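Local coordinates for methylmalonyl-CoA carboxyltransferase 5S subunit (Propionibacterium freudenreichii subsp. shermanii, PDB 1RQB), which transfers a carboxyl group from the biotin of the 1.3S subunit to pyruvate, forming oxaloacetate in a cobalt-dependent TIM-barrel active site, at residues R112-R121 / R421-W430; N141-M150 / L180-G188. All coordinates share one frame; numbering follows the deposited sequence.

Interaction 1: residues R112-R121 / R421-W430; sequences RHYNDEVVDR and RPADLLPPEW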
loop_
_atom_site.group_PDB
_atom_site.type_symbol
_atom_site.label_atom_id
_atom_site.label_comp_id
_atom_site.label_asym_id
_atom_site.label_seq_id
_atom_site.Cartn_x
_atom_site.Cartn_y
_atom_site.Cartn_z
ATOM N N ARG A 112 -31.276 4.012 14.501
ATOM C CA ARG A 112 -31.745 5.221 15.195
ATOM C C ARG A 112 -31.266 5.218 16.646
ATOM O O ARG A 112 -30.670 4.254 17.126
ATOM C CB ARG A 112 -33.277 5.272 15.231
ATOM C CG ARG A 112 -33.901 4.092 16.000
ATOM C CD ARG A 112 -35.413 4.196 16.101
ATOM N NE ARG A 112 -36.023 3.005 16.694
ATOM C CZ ARG A 112 -36.204 2.794 17.994
ATOM N NH1 ARG A 112 -35.822 3.699 18.884
ATOM N NH2 ARG A 112 -36.793 1.672 18.402
ATOM N N HIS A 113 -31.530 6.316 17.340
ATOM C CA HIS A 113 -31.187 6.376 18.766
ATOM C C HIS A 113 -32.209 5.515 19.511
ATOM O O HIS A 113 -33.389 5.515 19.164
ATOM C CB HIS A 113 -31.268 7.814 19.288
ATOM C CG HIS A 113 -30.153 8.690 18.819
ATOM N ND1 HIS A 113 -29.486 9.557 19.658
ATOM C CD2 HIS A 113 -29.570 8.823 17.603
ATOM C CE1 HIS A 113 -28.537 10.181 18.982
ATOM N NE2 HIS A 113 -28.567 9.753 17.733
ATOM N N TYR A 114 -31.751 4.766 20.506
ATOM C CA TYR A 114 -32.666 3.929 21.295
ATOM C C TYR A 114 -32.747 4.469 22.725
ATOM O O TYR A 114 -31.868 5.196 23.185
ATOM C CB TYR A 114 -32.175 2.479 21.358
ATOM C CG TYR A 114 -32.207 1.791 20.025
ATOM C CD1 TYR A 114 -31.138 1.901 19.137
ATOM C CD2 TYR A 114 -33.340 1.097 19.614
ATOM C CE1 TYR A 114 -31.203 1.340 17.871
ATOM C CE2 TYR A 114 -33.421 0.541 18.348
ATOM C CZ TYR A 114 -32.351 0.667 17.481
ATOM O OH TYR A 114 -32.437 0.152 16.216
ATOM N N ASN A 115 -33.829 4.101 23.406
ATOM C CA ASN A 115 -34.001 4.475 24.816
ATOM C C ASN A 115 -32.862 3.815 25.598
ATOM O O ASN A 115 -32.368 2.753 25.220
ATOM C CB ASN A 115 -35.375 3.997 25.321
ATOM C CG ASN A 115 -35.501 4.049 26.833
ATOM O OD1 ASN A 115 -35.075 3.127 27.526
ATOM N ND2 ASN A 115 -36.081 5.131 27.357
ATOM N N ASP A 116 -32.451 4.456 26.683
ATOM C CA ASP A 116 -31.338 3.988 27.520
ATOM C C ASP A 116 -31.460 2.513 27.914
ATOM O O ASP A 116 -30.445 1.826 28.022
ATOM C CB ASP A 116 -31.216 4.849 28.788
ATOM C CG ASP A 116 -30.586 6.223 28.515
ATOM O OD1 ASP A 116 -29.944 6.398 27.449
ATOM O OD2 ASP A 116 -30.717 7.129 29.377
ATOM N N GLU A 117 -32.674 2.009 28.128
ATOM C CA GLU A 117 -32.836 0.614 28.566
ATOM C C GLU A 117 -32.407 -0.367 27.474
ATOM O O GLU A 117 -31.916 -1.455 27.776
ATOM C CB GLU A 117 -34.286 0.311 28.952
ATOM C CG GLU A 117 -35.234 0.255 27.770
ATOM C CD GLU A 117 -36.690 0.095 28.175
ATOM O OE1 GLU A 117 -36.972 -0.449 29.268
ATOM O OE2 GLU A 117 -37.553 0.504 27.376
ATOM N N VAL A 118 -32.628 -0.022 26.210
ATOM C CA VAL A 118 -32.221 -0.925 25.122
ATOM C C VAL A 118 -30.691 -0.969 25.057
ATOM O O VAL A 118 -30.093 -2.023 24.849
ATOM C CB VAL A 118 -32.764 -0.456 23.761
ATOM C CG1 VAL A 118 -32.365 -1.462 22.659
ATOM C CG2 VAL A 118 -34.278 -0.325 23.827
ATOM N N VAL A 119 -30.060 0.186 25.241
ATOM C CA VAL A 119 -28.592 0.258 25.229
ATOM C C VAL A 119 -28.048 -0.594 26.377
ATOM O O VAL A 119 -27.096 -1.354 26.210
ATOM C CB VAL A 119 -28.116 1.727 25.382
ATOM C CG1 VAL A 119 -26.601 1.788 25.504
ATOM C CG2 VAL A 119 -28.586 2.557 24.189
ATOM N N ASP A 120 -28.675 -0.488 27.550
ATOM C CA ASP A 120 -28.224 -1.258 28.718
ATOM C C ASP A 120 -28.282 -2.758 28.424
ATOM O O ASP A 120 -27.331 -3.489 28.696
ATOM C CB ASP A 120 -29.091 -0.970 29.953
ATOM C CG ASP A 120 -28.629 0.254 30.725
ATOM O OD1 ASP A 120 -27.409 0.347 31.008
ATOM O OD2 ASP A 120 -29.481 1.115 31.062
ATOM N N ARG A 121 -29.403 -3.210 27.877
ATOM C CA ARG A 121 -29.581 -4.643 27.592
ATOM C C ARG A 121 -28.622 -5.140 26.510
ATOM O O ARG A 121 -28.124 -6.260 26.602
ATOM C CB ARG A 121 -31.016 -4.936 27.182
ATOM C CG ARG A 121 -31.995 -4.787 28.349
ATOM C CD ARG A 121 -33.398 -5.095 27.906
ATOM N NE ARG A 121 -34.357 -5.082 29.009
ATOM C CZ ARG A 121 -34.600 -6.125 29.804
ATOM N NH1 ARG A 121 -33.954 -7.272 29.625
ATOM N NH2 ARG A 121 -35.508 -6.028 30.766
ATOM N N ARG A 421 -29.535 15.994 24.606
ATOM C CA ARG A 421 -29.327 14.620 24.129
ATOM C C ARG A 421 -30.671 14.050 23.669
ATOM O O ARG A 421 -31.634 14.008 24.433
ATOM C CB ARG A 421 -28.760 13.765 25.265
ATOM C CG ARG A 421 -28.322 12.367 24.842
ATOM C CD ARG A 421 -27.944 11.529 26.056
ATOM N NE ARG A 421 -29.122 11.291 26.887
ATOM C CZ ARG A 421 -29.463 10.100 27.368
ATOM N NH1 ARG A 421 -28.704 9.040 27.115
ATOM N NH2 ARG A 421 -30.591 9.958 28.057
ATOM N N PRO A 422 -30.747 13.595 22.408
ATOM C CA PRO A 422 -31.977 13.033 21.846
ATOM C C PRO A 422 -32.672 11.932 22.651
ATOM O O PRO A 422 -33.897 11.927 22.765
ATOM C CB PRO A 422 -31.528 12.530 20.473
ATOM C CG PRO A 422 -30.460 13.501 20.099
ATOM C CD PRO A 422 -29.688 13.684 21.381
ATOM N N ALA A 423 -31.894 11.019 23.227
ATOM C CA ALA A 423 -32.465 9.884 23.968
ATOM C C ALA A 423 -33.222 10.344 25.215
ATOM O O ALA A 423 -33.978 9.566 25.795
ATOM C CB ALA A 423 -31.369 8.893 24.348
ATOM N N ASP A 424 -33.006 11.581 25.647
ATOM C CA ASP A 424 -33.717 12.129 26.814
ATOM C C ASP A 424 -35.223 12.141 26.539
ATOM O O ASP A 424 -36.037 12.098 27.459
ATOM C CB ASP A 424 -33.292 13.583 27.073
ATOM C CG ASP A 424 -32.022 13.701 27.892
ATOM O OD1 ASP A 424 -31.248 12.719 27.957
ATOM O OD2 ASP A 424 -31.790 14.798 28.461
ATOM N N LEU A 425 -35.591 12.201 25.263
ATOM C CA LEU A 425 -37.005 12.294 24.871
ATOM C C LEU A 425 -37.617 10.923 24.573
ATOM O O LEU A 425 -38.831 10.823 24.400
ATOM C CB LEU A 425 -37.139 13.147 23.606
ATOM C CG LEU A 425 -36.487 14.531 23.579
ATOM C CD1 LEU A 425 -36.653 15.125 22.187
ATOM C CD2 LEU A 425 -37.122 15.429 24.618
ATOM N N LEU A 426 -36.807 9.872 24.513
ATOM C CA LEU A 426 -37.327 8.546 24.144
ATOM C C LEU A 426 -37.908 7.803 25.350
ATOM O O LEU A 426 -37.267 7.666 26.390
ATOM C CB LEU A 426 -36.223 7.704 23.505
ATOM C CG LEU A 426 -35.573 8.313 22.262
ATOM C CD1 LEU A 426 -34.403 7.454 21.830
ATOM C CD2 LEU A 426 -36.593 8.413 21.145
ATOM N N PRO A 427 -39.132 7.284 25.200
ATOM C CA PRO A 427 -39.803 6.548 26.271
ATOM C C PRO A 427 -39.341 5.090 26.305
ATOM O O PRO A 427 -38.733 4.601 25.354
ATOM C CB PRO A 427 -41.268 6.655 25.876
ATOM C CG PRO A 427 -41.196 6.496 24.394
ATOM C CD PRO A 427 -40.002 7.382 24.013
ATOM N N PRO A 428 -39.622 4.386 27.410
ATOM C CA PRO A 428 -39.226 2.976 27.523
ATOM C C PRO A 428 -39.819 2.251 26.311
ATOM O O PRO A 428 -40.915 2.586 25.867
ATOM C CB PRO A 428 -39.866 2.551 28.838
ATOM C CG PRO A 428 -39.762 3.819 29.666
ATOM C CD PRO A 428 -40.179 4.890 28.681
ATOM N N GLU A 429 -39.109 1.265 25.767
ATOM C CA GLU A 429 -39.611 0.575 24.571
ATOM C C GLU A 429 -39.336 -0.930 24.621
ATOM O O GLU A 429 -39.787 -1.669 23.747
ATOM C CB GLU A 429 -38.945 1.178 23.319
ATOM C CG GLU A 429 -37.399 1.105 23.306
ATOM C CD GLU A 429 -36.769 1.617 21.999
ATOM O OE1 GLU A 429 -36.157 2.712 21.983
ATOM O OE2 GLU A 429 -36.886 0.916 20.973
ATOM N N TRP A 430 -38.622 -1.407 25.634
ATOM C CA TRP A 430 -38.278 -2.836 25.685
ATOM C C TRP A 430 -39.519 -3.733 25.669
ATOM O O TRP A 430 -39.573 -4.698 24.909
ATOM C CB TRP A 430 -37.415 -3.162 26.907
ATOM C CG TRP A 430 -36.975 -4.606 26.928
ATOM C CD1 TRP A 430 -37.460 -5.602 27.727
ATOM C CD2 TRP A 430 -35.985 -5.218 26.083
ATOM N NE1 TRP A 430 -36.834 -6.793 27.433
ATOM C CE2 TRP A 430 -35.925 -6.584 26.428
ATOM C CE3 TRP A 430 -35.144 -4.740 25.068
ATOM C CZ2 TRP A 430 -35.054 -7.485 25.793
ATOM C CZ3 TRP A 430 -34.275 -5.638 24.433
ATOM C CH2 TRP A 430 -34.240 -6.991 24.801
HETATM O O HOH W 1 -29.132 10.247 22.272
HETATM O O HOH W 2 -33.365 7.143 27.090
#

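Interaction 2: residues N141-M150 / L180-G188; sequences NDPRNMAHAM and LAGQLLDMG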
loop_
_atom_site.group_PDB
_atom_site.type_symbol
_atom_site.label_atom_id
_atom_site.label_comp_id
_atom_site.label_asym_id
_atom_site.label_seq_id
_atom_site.Cartn_x
_atom_site.Cartn_y
_atom_site.Cartn_z
ATOM N N ASN A 141 -19.246 13.004 16.835
ATOM C CA ASN A 141 -18.319 13.231 17.954
ATOM C C ASN A 141 -19.025 13.908 19.130
ATOM O O ASN A 141 -18.400 14.656 19.879
ATOM C CB ASN A 141 -17.110 14.087 17.547
ATOM C CG ASN A 141 -16.025 13.280 16.865
ATOM O OD1 ASN A 141 -15.911 12.072 17.068
ATOM N ND2 ASN A 141 -15.213 13.951 16.062
ATOM N N ASP A 142 -20.322 13.663 19.293
ATOM C CA ASP A 142 -21.063 14.220 20.435
ATOM C C ASP A 142 -20.918 13.230 21.593
ATOM O O ASP A 142 -21.497 12.145 21.573
ATOM C CB ASP A 142 -22.543 14.390 20.060
ATOM C CG ASP A 142 -23.363 15.055 21.160
ATOM O OD1 ASP A 142 -22.882 15.151 22.315
ATOM O OD2 ASP A 142 -24.504 15.474 20.859
ATOM N N PRO A 143 -20.134 13.586 22.620
ATOM C CA PRO A 143 -19.919 12.702 23.770
ATOM C C PRO A 143 -21.191 12.257 24.493
ATOM O O PRO A 143 -21.235 11.176 25.078
ATOM C CB PRO A 143 -19.007 13.528 24.685
ATOM C CG PRO A 143 -18.351 14.497 23.755
ATOM C CD PRO A 143 -19.469 14.881 22.834
ATOM N N ARG A 144 -22.224 13.092 24.452
ATOM C CA ARG A 144 -23.485 12.765 25.135
ATOM C C ARG A 144 -24.112 11.503 24.539
ATOM O O ARG A 144 -24.773 10.745 25.248
ATOM C CB ARG A 144 -24.456 13.934 25.023
ATOM C CG ARG A 144 -23.883 15.217 25.590
ATOM C CD ARG A 144 -24.861 16.358 25.420
ATOM N NE ARG A 144 -25.220 16.536 24.018
ATOM C CZ ARG A 144 -26.140 17.395 23.590
ATOM N NH1 ARG A 144 -26.796 18.159 24.457
ATOM N NH2 ARG A 144 -26.410 17.484 22.294
ATOM N N ASN A 145 -23.913 11.276 23.241
ATOM C CA ASN A 145 -24.469 10.085 22.581
ATOM C C ASN A 145 -23.656 8.838 22.936
ATOM O O ASN A 145 -24.087 7.716 22.671
ATOM C CB ASN A 145 -24.472 10.244 21.059
ATOM C CG ASN A 145 -25.482 11.258 20.582
ATOM O OD1 ASN A 145 -26.471 11.525 21.264
ATOM N ND2 ASN A 145 -25.255 11.814 19.402
HETATM N N MSE A 146 -22.496 9.024 23.550
HETATM C CA MSE A 146 -21.647 7.876 23.899
HETATM C C MSE A 146 -21.728 7.548 25.391
HETATM O O MSE A 146 -21.470 6.416 25.798
HETATM C CB MSE A 146 -20.178 8.187 23.557
HETATM C CG MSE A 146 -19.906 8.493 22.084
HETATM SE SE MSE A 146 -17.996 8.758 21.752
HETATM C CE MSE A 146 -17.987 10.643 21.258
ATOM N N ALA A 147 -22.092 8.548 26.186
ATOM C CA ALA A 147 -22.113 8.481 27.655
ATOM C C ALA A 147 -22.855 7.273 28.229
ATOM O O ALA A 147 -22.328 6.591 29.106
ATOM C CB ALA A 147 -22.702 9.778 28.222
ATOM N N HIS A 148 -24.071 6.988 27.777
ATOM C CA HIS A 148 -24.801 5.881 28.412
ATOM C C HIS A 148 -24.215 4.510 28.067
ATOM O O HIS A 148 -24.154 3.629 28.924
ATOM C CB HIS A 148 -26.278 5.898 28.050
ATOM C CG HIS A 148 -27.108 5.042 28.956
ATOM N ND1 HIS A 148 -27.299 5.342 30.289
ATOM C CD2 HIS A 148 -27.733 3.859 28.743
ATOM C CE1 HIS A 148 -28.007 4.380 30.857
ATOM N NE2 HIS A 148 -28.282 3.468 29.941
ATOM N N ALA A 149 -23.811 4.310 26.816
ATOM C CA ALA A 149 -23.254 3.012 26.406
ATOM C C ALA A 149 -21.991 2.727 27.219
ATOM O O ALA A 149 -21.763 1.612 27.688
ATOM C CB ALA A 149 -22.914 3.033 24.903
HETATM N N MSE A 150 -21.182 3.753 27.419
HETATM C CA MSE A 150 -19.927 3.549 28.155
HETATM C C MSE A 150 -20.173 3.262 29.636
HETATM O O MSE A 150 -19.408 2.522 30.252
HETATM C CB MSE A 150 -19.022 4.738 27.966
HETATM C CG MSE A 150 -18.610 4.792 26.538
HETATM SE SE MSE A 150 -16.913 5.517 26.467
HETATM C CE MSE A 150 -17.575 7.236 26.251
ATOM N N LEU A 180 -11.906 16.925 23.590
ATOM C CA LEU A 180 -12.784 15.754 23.450
ATOM C C LEU A 180 -12.224 14.581 24.256
ATOM O O LEU A 180 -12.965 13.874 24.936
ATOM C CB LEU A 180 -12.916 15.345 21.976
ATOM C CG LEU A 180 -14.280 15.541 21.319
ATOM C CD1 LEU A 180 -14.237 14.953 19.911
ATOM C CD2 LEU A 180 -15.364 14.847 22.152
ATOM N N ALA A 181 -10.916 14.365 24.168
ATOM C CA ALA A 181 -10.293 13.271 24.930
ATOM C C ALA A 181 -10.611 13.443 26.418
ATOM O O ALA A 181 -10.902 12.475 27.118
ATOM C CB ALA A 181 -8.782 13.274 24.715
ATOM N N GLY A 182 -10.546 14.684 26.896
ATOM C CA GLY A 182 -10.820 14.955 28.303
ATOM C C GLY A 182 -12.251 14.622 28.687
ATOM O O GLY A 182 -12.507 14.085 29.765
ATOM N N GLN A 183 -13.190 14.948 27.807
ATOM C CA GLN A 183 -14.606 14.654 28.070
ATOM C C GLN A 183 -14.822 13.140 28.103
ATOM O O GLN A 183 -15.619 12.637 28.893
ATOM C CB GLN A 183 -15.492 15.284 26.999
ATOM C CG GLN A 183 -15.431 16.803 26.990
ATOM C CD GLN A 183 -16.146 17.405 25.806
ATOM O OE1 GLN A 183 -15.762 17.195 24.657
ATOM N NE2 GLN A 183 -17.193 18.166 26.079
ATOM N N LEU A 184 -14.103 12.408 27.258
ATOM C CA LEU A 184 -14.263 10.945 27.238
ATOM C C LEU A 184 -13.684 10.340 28.519
ATOM O O LEU A 184 -14.274 9.439 29.113
ATOM C CB LEU A 184 -13.573 10.357 26.007
ATOM C CG LEU A 184 -14.239 10.767 24.693
ATOM C CD1 LEU A 184 -13.407 10.284 23.510
ATOM C CD2 LEU A 184 -15.645 10.178 24.641
ATOM N N LEU A 185 -12.521 10.821 28.944
ATOM C CA LEU A 185 -11.913 10.299 30.176
ATOM C C LEU A 185 -12.822 10.616 31.366
ATOM O O LEU A 185 -12.909 9.839 32.316
ATOM C CB LEU A 185 -10.548 10.937 30.414
ATOM C CG LEU A 185 -9.433 10.573 29.442
ATOM C CD1 LEU A 185 -8.271 11.536 29.644
ATOM C CD2 LEU A 185 -8.996 9.117 29.659
ATOM N N ASP A 186 -13.504 11.757 31.309
ATOM C CA ASP A 186 -14.392 12.174 32.404
ATOM C C ASP A 186 -15.614 11.258 32.501
ATOM O O ASP A 186 -16.193 11.109 33.576
ATOM C CB ASP A 186 -14.851 13.626 32.222
ATOM C CG ASP A 186 -13.760 14.626 32.548
ATOM O OD1 ASP A 186 -12.760 14.233 33.193
ATOM O OD2 ASP A 186 -13.907 15.809 32.168
HETATM N N MSE A 187 -16.015 10.646 31.391
HETATM C CA MSE A 187 -17.179 9.752 31.458
HETATM C C MSE A 187 -16.745 8.293 31.605
HETATM O O MSE A 187 -17.450 7.376 31.188
HETATM C CB MSE A 187 -18.106 9.956 30.262
HETATM C CG MSE A 187 -17.497 9.811 28.898
HETATM SE SE MSE A 187 -18.856 10.306 27.599
HETATM C CE MSE A 187 -19.122 12.151 28.111
ATOM N N GLY A 188 -15.569 8.098 32.204
ATOM C CA GLY A 188 -15.066 6.762 32.488
ATOM C C GLY A 188 -14.292 5.936 31.479
ATOM O O GLY A 188 -14.042 4.758 31.730
HETATM O O HOH W 3 -20.853 7.617 31.016
#

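Interaction 1: residues R112-R121 / R421-W430
Glu-429 and Arg-112 meet end-on where the loop 421-430, from the conserved carboxylase domain, crosses the start of the TIM-barrel helix 116-128. Their carboxylate and guanidinium planes lie 10° apart. The Glu-429 chain, extended beyond CG (chi2 176°), carries its carboxylate to Arg-112. Arg-112 NH2 binds Glu-429 OE2 at 2.7 Å, and NH1 makes a longer bond to OE1. Glu-429 OE1 also accepts Asn-115 N on the anti side, but tilted out of the carboxylate plane. OE2 has a further donor in Gln-433, so several bonds fix the carboxylate.

This middle part is close-packed. Val-118 CG2 touches Glu-429 CG at 3.5 Å. Asn-115 ND2 gives a hydrogen bond to Leu-426 O, 3.0 Å away and above the carbonyl plane. Glu-117 OE2 accepts Trp-430 N at 2.8 Å from above the carboxylate plane.

A salt-bridge network and two waters hold the other end. Arg-421 grips Asp-116 end-on and Asp-424 side-on, while the waters join His-113 ND1 to Ala-423 N and Asp-116 N to Ala-423 O.

The loose side is at Pro-427 and Pro-428, which face solvent, and at the rim of Leu-426.

Trp-430 is buried against helix 447-455. The more exposed Arg-121 lies over its face, guanidinium and ring planes 7° apart, with Arg-121 CZ 3.5 Å from the centroid of the Trp-430 five-membered ring.

Interaction 2: residues N141-M150 / L180-G188
Pro-143 and Leu-180 begin a contact between two neighbouring outer helices of the TIM barrel, 144-155 and 174-186. Strand 159-163 lies between them in the chain. No direct hydrogen bond crosses the contact.

The apolar contacts fall into two groups. The first centres on Leu-180. Its CD2 presses on Pro-143 CG at 3.4 Å, a tight fit, with the side chains crossing at about a right angle, and also reaches Asn-141 O. Its CD1 lies 3.8 Å from Asn-141 CB. Cutting Leu-180 back to an alanine is likely to open a gap beside the Pro-143 ring and Asn-141 CB. Gln-183 OE1 also comes near Pro-143 CG.

The second group is built on selenomethionines. The bend of Met-187 at chi3 (62°) turns its CE to Pro-143 CB, 3.7 Å away, while its SE lies by Met-150 CE at 3.6 Å and also approaches Ala-147 CB. Leu-184 CD2 meets both Met-150 CE and Met-146 SE, the latter at 4.0 Å.

Direct polar bonds stay within a segment or go to outside residues. Asp-142 OD1 accepts Arg-144 N from above its carboxylate plane, a capping bond. Arg-144 also grips the same carboxylate side-on through NE and NH2. The amide of Asn-141 is engaged by Cys-165 N, which bonds to its OD1. Helix 174-186 ends in a Schellman motif with Gly-188 at C-prime. Near this end one water links the two segments: it donates to Ala-147 O at 2.6 Å and, weakly, to Met-187 O.

In the fold
Interaction 2 joins two successive outer helices within the barrel. Interaction 1 ties the barrel to a distant loop of the conserved carboxylase domain, and lies farther from the centre of the chain. Interaction 1 includes exposed residues, Pro-427 and Pro-428, whereas no touching residue of interaction 2 is exposed. Their chemistry differs: interaction 1 relies on ion pairs, side-chain to backbone hydrogen bonds and a cation-pi stack, interaction 2 on apolar side chains. Along the sequence, interaction 2 is nested inside the loop closed by interaction 1. The two also touch. Helices 116-128 and 144-155 pack side by side, with His-148 NE2 2.9 Å from Asp-120 OD2, probably hydrogen-bonded. His-113 and Arg-421 also pack against Asn-145 and Arg-144.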